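Local structure of Emp46p (Saccharomyces cerevisiae, 2A6V) at residues Asp119-Glu123 and Ser124-Tyr128; Arg185-Lys188 and Phe189-Ser192. The protein serves as a Ca2+-independent cargo receptor with a legume-like lectin carbohydrate recognition domain and is involved in the secretion of glycoproteins. All coordinates share one frame; numbering follows the deposited sequence.

How the interactions relate
Interaction 1 and interaction 2 are both local folds of the chain and both are only partly buried; interaction 1 runs into a strand of the lectin sandwich, while interaction 2 lies wholly in a loop. They do not touch: their centres lie 22 Å apart and their nearest atoms about 7 Å. Residues 119-128 turn into a strand inside one sheet, and residues 185-192 form part of the loop that leaves the edge strand of the other sheet and leads back to the first. The chemistry differs accordingly. Interaction 1 is mainly polar, with a serine hydroxyl bond and a tyrosine hydroxyl that binds potassium, whereas interaction 2 packs valine and methionine against a phenylalanine ring and turns its lysine outward.

Interaction 1 of 2, residues Asp119-Glu123 and Ser124-Tyr128; sequences DKLGE and SVTAY. With K (potassium ion), chain C.
Ser-124 reaches back across the corner and donates its hydroxyl to the carbonyl of Gly-122, with OG 2.8 Å from O. The donor is tilted only 18° from the carbonyl plane, well out beyond the oxygen. A chi1 of 62° makes this possible, tucking OG between the backbone N and the carbonyl carbon of its own residue. On the same side of the turn Leu-121 and Thr-126 run past each other in opposite directions, and their methyls CD1 and CG2 meet at 3.7 Å. The corner at Glu-123 leads into strand 124-131, which lies between strands 111-115 and 145-148 in one sheet of the legume-lectin-type beta sandwich. Glu-123 itself points out of the turn, with a salt bridge to Arg-78 and hydrogen bonds to the backbone N of Tyr-151 and Gln-152. Further up the strand Tyr-128 presents its ring edge to the potassium ion, which sits in the ring plane 2.9 Å from OH. Two waters and the carbonyl oxygens of Ile-138, Glu-139 and Ser-141 complete the six ligands. One of those waters, 2.8 Å from the potassium, donates to OD1 of Asp-119, likewise at 2.8 Å. Asp-119 is thus a second-shell residue of the site, and its OD1 is also salt-bridged to Arg-116.

Interaction 2 of 2, residues Arg185-Lys188 and Phe189-Ser192; sequences RKVK and FMGS
Val-187 packs on Met-190 and Phe-189, and Lys-188 opens the backbone turn beside them. At the start of the piece, Arg-185 sends its guanidinium group away to the carbonyl of Asp-168, while its own carbonyl O accepts a hydrogen bond from NZ of Lys-188 at 2.9 Å. Next comes Val-187, whose side chain is buried. With chi1 at -164°, CG1 extends away from the backbone N and carries the contact. It lies 3.4 Å from SD of Met-190, a close approach, and 3.6 Å from that residue's CE. The same methyl comes obliquely to the Phe-189 ring, 3.8 Å from CE2. The methionine chain is bent at chi2 (93°) and chi3, which curls its sulfur back over one face of that ring, 3.5 Å above the plane and displaced toward the rim, in a Met-aromatic contact. Valine methyl, sulfur and ring therefore form one apolar cluster. Lys-188 goes the other way: its chain folds at its outer end to bring NZ back to Arg-185, and its carbonyl O accepts from N of Gly-191 at 3.1 Å. The backbone angles of Phe-189 and Met-190 make this a type I turn. A weak bond from Ser-192 N to Phe-189 O carries the turning on by one residue. The whole piece lies in the loop from edge strand 179-184 to strand 196-202, passing from one sheet to the other, with Val-187 and Met-190 both resting on Leu-172 of strand 171-176.

Interaction 1 of 2, residues Asp119-Glu123 and Ser124-Tyr128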
ATOM      1  N   ASP A 119      14.920 -10.322  -3.238  1.00 16.32           N
ATOM      2  CA  ASP A 119      15.892 -11.208  -3.895  1.00 17.34           C
ATOM      3  C   ASP A 119      16.757 -11.942  -2.903  1.00 16.66           C
ATOM      4  O   ASP A 119      17.322 -12.966  -3.244  1.00 17.72           O
ATOM      5  CB  ASP A 119      16.736 -10.498  -4.938  1.00 18.62           C
ATOM      6  CG  ASP A 119      17.333  -9.236  -4.446  1.00 21.32           C
ATOM      7  OD1 ASP A 119      16.592  -8.217  -4.313  1.00 23.91           O
ATOM      8  OD2 ASP A 119      18.564  -9.143  -4.269  1.00 25.32           O
ATOM      9  N   LYS A 120      16.845 -11.434  -1.679  1.00 16.12           N
ATOM     10  CA  LYS A 120      17.620 -12.117  -0.638  1.00 16.02           C
ATOM     11  C   LYS A 120      16.805 -12.617   0.554  1.00 15.82           C
ATOM     12  O   LYS A 120      17.160 -13.644   1.149  1.00 16.06           O
ATOM     13  CB  LYS A 120      18.778 -11.236  -0.193  1.00 16.29           C
ATOM     14  CG  LYS A 120      19.827 -11.082  -1.303  1.00 18.28           C
ATOM     15  CD  LYS A 120      20.962 -10.197  -0.897  1.00 20.14           C
ATOM     16  CE  LYS A 120      22.039 -10.157  -1.997  1.00 21.73           C
ATOM     17  NZ  LYS A 120      23.169  -9.264  -1.592  1.00 23.03           N
ATOM     18  N   LEU A 121      15.717 -11.933   0.905  1.00 15.44           N
ATOM     19  CA  LEU A 121      14.844 -12.390   2.010  1.00 15.09           C
ATOM     20  C   LEU A 121      13.776 -13.387   1.582  1.00 14.88           C
ATOM     21  O   LEU A 121      13.195 -14.126   2.408  1.00 15.50           O
ATOM     22  CB  LEU A 121      14.116 -11.214   2.625  1.00 15.05           C
ATOM     23  CG  LEU A 121      14.930 -10.116   3.286  1.00 14.34           C
ATOM     24  CD1 LEU A 121      14.010  -8.946   3.629  1.00 16.24           C
ATOM     25  CD2 LEU A 121      15.624 -10.636   4.505  1.00 15.52           C
ATOM     26  N   GLY A 122      13.440 -13.361   0.303  1.00 14.69           N
ATOM     27  CA  GLY A 122      12.265 -14.036  -0.180  1.00 14.39           C
ATOM     28  C   GLY A 122      11.007 -13.298   0.260  1.00 14.23           C
ATOM     29  O   GLY A 122      10.985 -12.080   0.362  1.00 13.59           O
ATOM     30  N   GLU A 123       9.985 -14.089   0.535  1.00 14.11           N
ATOM     31  CA  GLU A 123       8.626 -13.629   0.819  1.00 14.13           C
ATOM     32  C   GLU A 123       8.622 -12.727   2.052  1.00 12.64           C
ATOM     33  O   GLU A 123       8.953 -13.158   3.160  1.00 12.71           O
ATOM     34  CB  GLU A 123       7.772 -14.859   1.023  1.00 15.21           C
ATOM     35  CG  GLU A 123       6.338 -14.695   0.633  1.00 16.51           C
ATOM     36  CD  GLU A 123       5.555 -16.000   0.616  1.00 17.09           C
ATOM     37  OE1 GLU A 123       4.330 -15.878   0.507  1.00 16.85           O
ATOM     38  OE2 GLU A 123       6.119 -17.123   0.731  1.00 17.88           O
ATOM     39  N   SER A 124       8.328 -11.450   1.857  1.00 11.23           N
ATOM     40  CA  SER A 124       8.624 -10.448   2.862  1.00 11.43           C
ATOM     41  C   SER A 124       7.885  -9.139   2.678  1.00 11.00           C
ATOM     42  O   SER A 124       7.322  -8.887   1.600  1.00 12.06           O
ATOM     43  CB  SER A 124      10.137 -10.153   2.868  1.00 10.84           C
ATOM     44  OG  SER A 124      10.540  -9.620   1.619  1.00 11.30           O
ATOM     45  N   VAL A 125       7.884  -8.332   3.750  1.00 10.58           N
ATOM     46  CA  VAL A 125       7.589  -6.919   3.738  1.00 10.74           C
ATOM     47  C   VAL A 125       8.925  -6.196   3.798  1.00 10.85           C
ATOM     48  O   VAL A 125       9.728  -6.448   4.693  1.00 12.59           O
ATOM     49  CB  VAL A 125       6.723  -6.500   4.967  1.00 10.38           C
ATOM     50  CG1 VAL A 125       6.431  -5.025   4.957  1.00 11.79           C
ATOM     51  CG2 VAL A 125       5.439  -7.278   5.018  1.00 11.17           C
ATOM     52  N   THR A 126       9.172  -5.316   2.852  1.00 10.79           N
ATOM     53  CA  THR A 126      10.333  -4.425   2.875  1.00 11.05           C
ATOM     54  C   THR A 126       9.885  -2.996   2.736  1.00 10.73           C
ATOM     55  O   THR A 126       8.985  -2.705   1.935  1.00 11.29           O
ATOM     56  CB  THR A 126      11.378  -4.792   1.797  1.00 10.20           C
ATOM     57  OG1 THR A 126      10.744  -5.022   0.523  1.00 10.72           O
ATOM     58  CG2 THR A 126      12.093  -6.095   2.172  1.00 11.28           C
ATOM     59  N   ALA A 127      10.430  -2.117   3.559  1.00 10.90           N
ATOM     60  CA  ALA A 127      10.022  -0.724   3.621  1.00 11.61           C
ATOM     61  C   ALA A 127      11.148   0.164   3.118  1.00 12.67           C
ATOM     62  O   ALA A 127      12.288   0.060   3.589  1.00 12.87           O
ATOM     63  CB  ALA A 127       9.628  -0.361   5.046  1.00 11.94           C
ATOM     64  N   TYR A 128      10.824   1.035   2.171  1.00 12.97           N
ATOM     65  CA  TYR A 128      11.804   1.874   1.509  1.00 13.22           C
ATOM     66  C   TYR A 128      11.391   3.328   1.649  1.00 14.82           C
ATOM     67  O   TYR A 128      10.217   3.679   1.522  1.00 15.01           O
ATOM     68  CB  TYR A 128      11.841   1.542   0.021  1.00 13.17           C
ATOM     69  CG  TYR A 128      12.420   0.209  -0.338  1.00 12.78           C
ATOM     70  CD1 TYR A 128      13.740   0.107  -0.762  1.00 13.42           C
ATOM     71  CD2 TYR A 128      11.652  -0.947  -0.315  1.00 12.76           C
ATOM     72  CE1 TYR A 128      14.281  -1.105  -1.119  1.00 12.41           C
ATOM     73  CE2 TYR A 128      12.207  -2.195  -0.692  1.00 12.67           C
ATOM     74  CZ  TYR A 128      13.544  -2.249  -1.077  1.00 11.58           C
ATOM     75  OH  TYR A 128      14.115  -3.457  -1.443  1.00 14.30           O
TER
HETATM   76  K     K C   1      16.850  -3.825  -2.199  1.00 15.90           K
HETATM   77  O   HOH W   1      16.658  -6.634  -2.033  1.00 16.75           O
HETATM   78  O   HOH W   2      18.708  -4.112  -0.056  1.00 16.26           O

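Interaction 2 of 2, residues Arg185-Lys188 and Phe189-Ser192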
ATOM      1  N   ARG A 185      11.481   5.480  13.723  1.00 21.81           N
ATOM      2  CA  ARG A 185      11.269   6.917  13.866  1.00 23.29           C
ATOM      3  C   ARG A 185      11.885   7.686  12.684  1.00 24.01           C
ATOM      4  O   ARG A 185      11.966   8.908  12.709  1.00 25.55           O
ATOM      5  CB  ARG A 185      11.840   7.383  15.203  1.00 23.05           C
ATOM      6  CG  ARG A 185      10.935   7.065  16.363  1.00 23.36           C
ATOM      7  CD  ARG A 185      11.371   7.650  17.680  1.00 23.61           C
ATOM      8  NE  ARG A 185      10.278   7.627  18.662  1.00 22.37           N
ATOM      9  CZ  ARG A 185      10.083   6.687  19.572  1.00 22.90           C
ATOM     10  NH1 ARG A 185      10.900   5.646  19.678  1.00 24.47           N
ATOM     11  NH2 ARG A 185       9.060   6.783  20.402  1.00 24.31           N
ATOM     12  N   LYS A 186      12.253   6.959  11.626  1.00 25.54           N
ATOM     13  CA  LYS A 186      12.920   7.533  10.454  1.00 26.57           C
ATOM     14  C   LYS A 186      11.980   8.241   9.481  1.00 26.47           C
ATOM     15  O   LYS A 186      12.416   9.091   8.698  1.00 26.95           O
ATOM     16  CB  LYS A 186      13.654   6.433   9.678  1.00 26.92           C
ATOM     17  CG  LYS A 186      14.809   5.796  10.421  1.00 29.48           C
ATOM     18  CD  LYS A 186      15.688   4.969   9.482  1.00 32.24           C
ATOM     19  CE  LYS A 186      16.996   4.566  10.164  1.00 33.96           C
ATOM     20  NZ  LYS A 186      17.814   3.650   9.317  1.00 35.24           N
ATOM     21  N   VAL A 187      10.711   7.847   9.480  1.00 26.50           N
ATOM     22  CA  VAL A 187       9.721   8.451   8.590  1.00 26.31           C
ATOM     23  C   VAL A 187       9.089   9.638   9.329  1.00 26.61           C
ATOM     24  O   VAL A 187       8.335   9.449  10.282  1.00 26.98           O
ATOM     25  CB  VAL A 187       8.636   7.431   8.146  1.00 26.30           C
ATOM     26  CG1 VAL A 187       7.869   7.954   6.935  1.00 25.34           C
ATOM     27  CG2 VAL A 187       9.248   6.070   7.830  1.00 25.41           C
ATOM     28  N   LYS A 188       9.412  10.854   8.898  1.00 26.84           N
ATOM     29  CA  LYS A 188       8.937  12.056   9.579  1.00 27.35           C
ATOM     30  C   LYS A 188       8.091  12.983   8.709  1.00 27.18           C
ATOM     31  O   LYS A 188       7.415  13.860   9.229  1.00 26.12           O
ATOM     32  CB  LYS A 188      10.123  12.850  10.123  1.00 27.77           C
ATOM     33  CG  LYS A 188      10.866  12.144  11.229  1.00 29.34           C
ATOM     34  CD  LYS A 188      12.107  12.916  11.638  1.00 31.52           C
ATOM     35  CE  LYS A 188      13.266  11.988  11.972  1.00 32.71           C
ATOM     36  NZ  LYS A 188      13.163  11.496  13.371  1.00 34.84           N
ATOM     37  N   PHE A 189       8.126  12.821   7.390  1.00 27.08           N
ATOM     38  CA  PHE A 189       7.485  13.809   6.525  1.00 27.73           C
ATOM     39  C   PHE A 189       5.968  13.948   6.714  1.00 28.05           C
ATOM     40  O   PHE A 189       5.410  15.013   6.444  1.00 28.69           O
ATOM     41  CB  PHE A 189       7.849  13.574   5.051  1.00 27.60           C
ATOM     42  CG  PHE A 189       7.206  12.365   4.440  1.00 27.43           C
ATOM     43  CD1 PHE A 189       5.962  12.455   3.844  1.00 27.93           C
ATOM     44  CD2 PHE A 189       7.867  11.141   4.430  1.00 27.43           C
ATOM     45  CE1 PHE A 189       5.381  11.347   3.266  1.00 27.62           C
ATOM     46  CE2 PHE A 189       7.273  10.029   3.864  1.00 26.27           C
ATOM     47  CZ  PHE A 189       6.035  10.141   3.277  1.00 26.68           C
ATOM     48  N   MET A 190       5.298  12.900   7.193  1.00 28.64           N
ATOM     49  CA  MET A 190       3.846  12.952   7.344  1.00 29.27           C
ATOM     50  C   MET A 190       3.391  13.834   8.502  1.00 29.87           C
ATOM     51  O   MET A 190       2.223  14.195   8.571  1.00 30.37           O
ATOM     52  CB  MET A 190       3.250  11.557   7.561  1.00 29.28           C
ATOM     53  CG  MET A 190       3.420  10.616   6.401  1.00 28.87           C
ATOM     54  SD  MET A 190       4.879   9.626   6.582  1.00 30.11           S
ATOM     55  CE  MET A 190       4.468   8.554   8.008  1.00 29.71           C
ATOM     56  N   GLY A 191       4.290  14.144   9.431  1.00 31.14           N
ATOM     57  CA  GLY A 191       3.945  14.995  10.554  1.00 31.87           C
ATOM     58  C   GLY A 191       3.688  16.434  10.136  1.00 32.93           C
ATOM     59  O   GLY A 191       2.883  17.131  10.766  1.00 34.19           O
ATOM     60  N   SER A 192       4.338  16.862   9.057  1.00 33.06           N
ATOM     61  CA  SER A 192       4.429  18.279   8.703  1.00 33.32           C
ATOM     62  C   SER A 192       4.145  18.594   7.229  1.00 32.99           C
ATOM     63  O   SER A 192       4.433  19.697   6.757  1.00 33.39           O
ATOM     64  CB  SER A 192       5.829  18.777   9.061  1.00 33.27           C
ATOM     65  OG  SER A 192       6.832  18.081   8.326  1.00 34.48           O
TER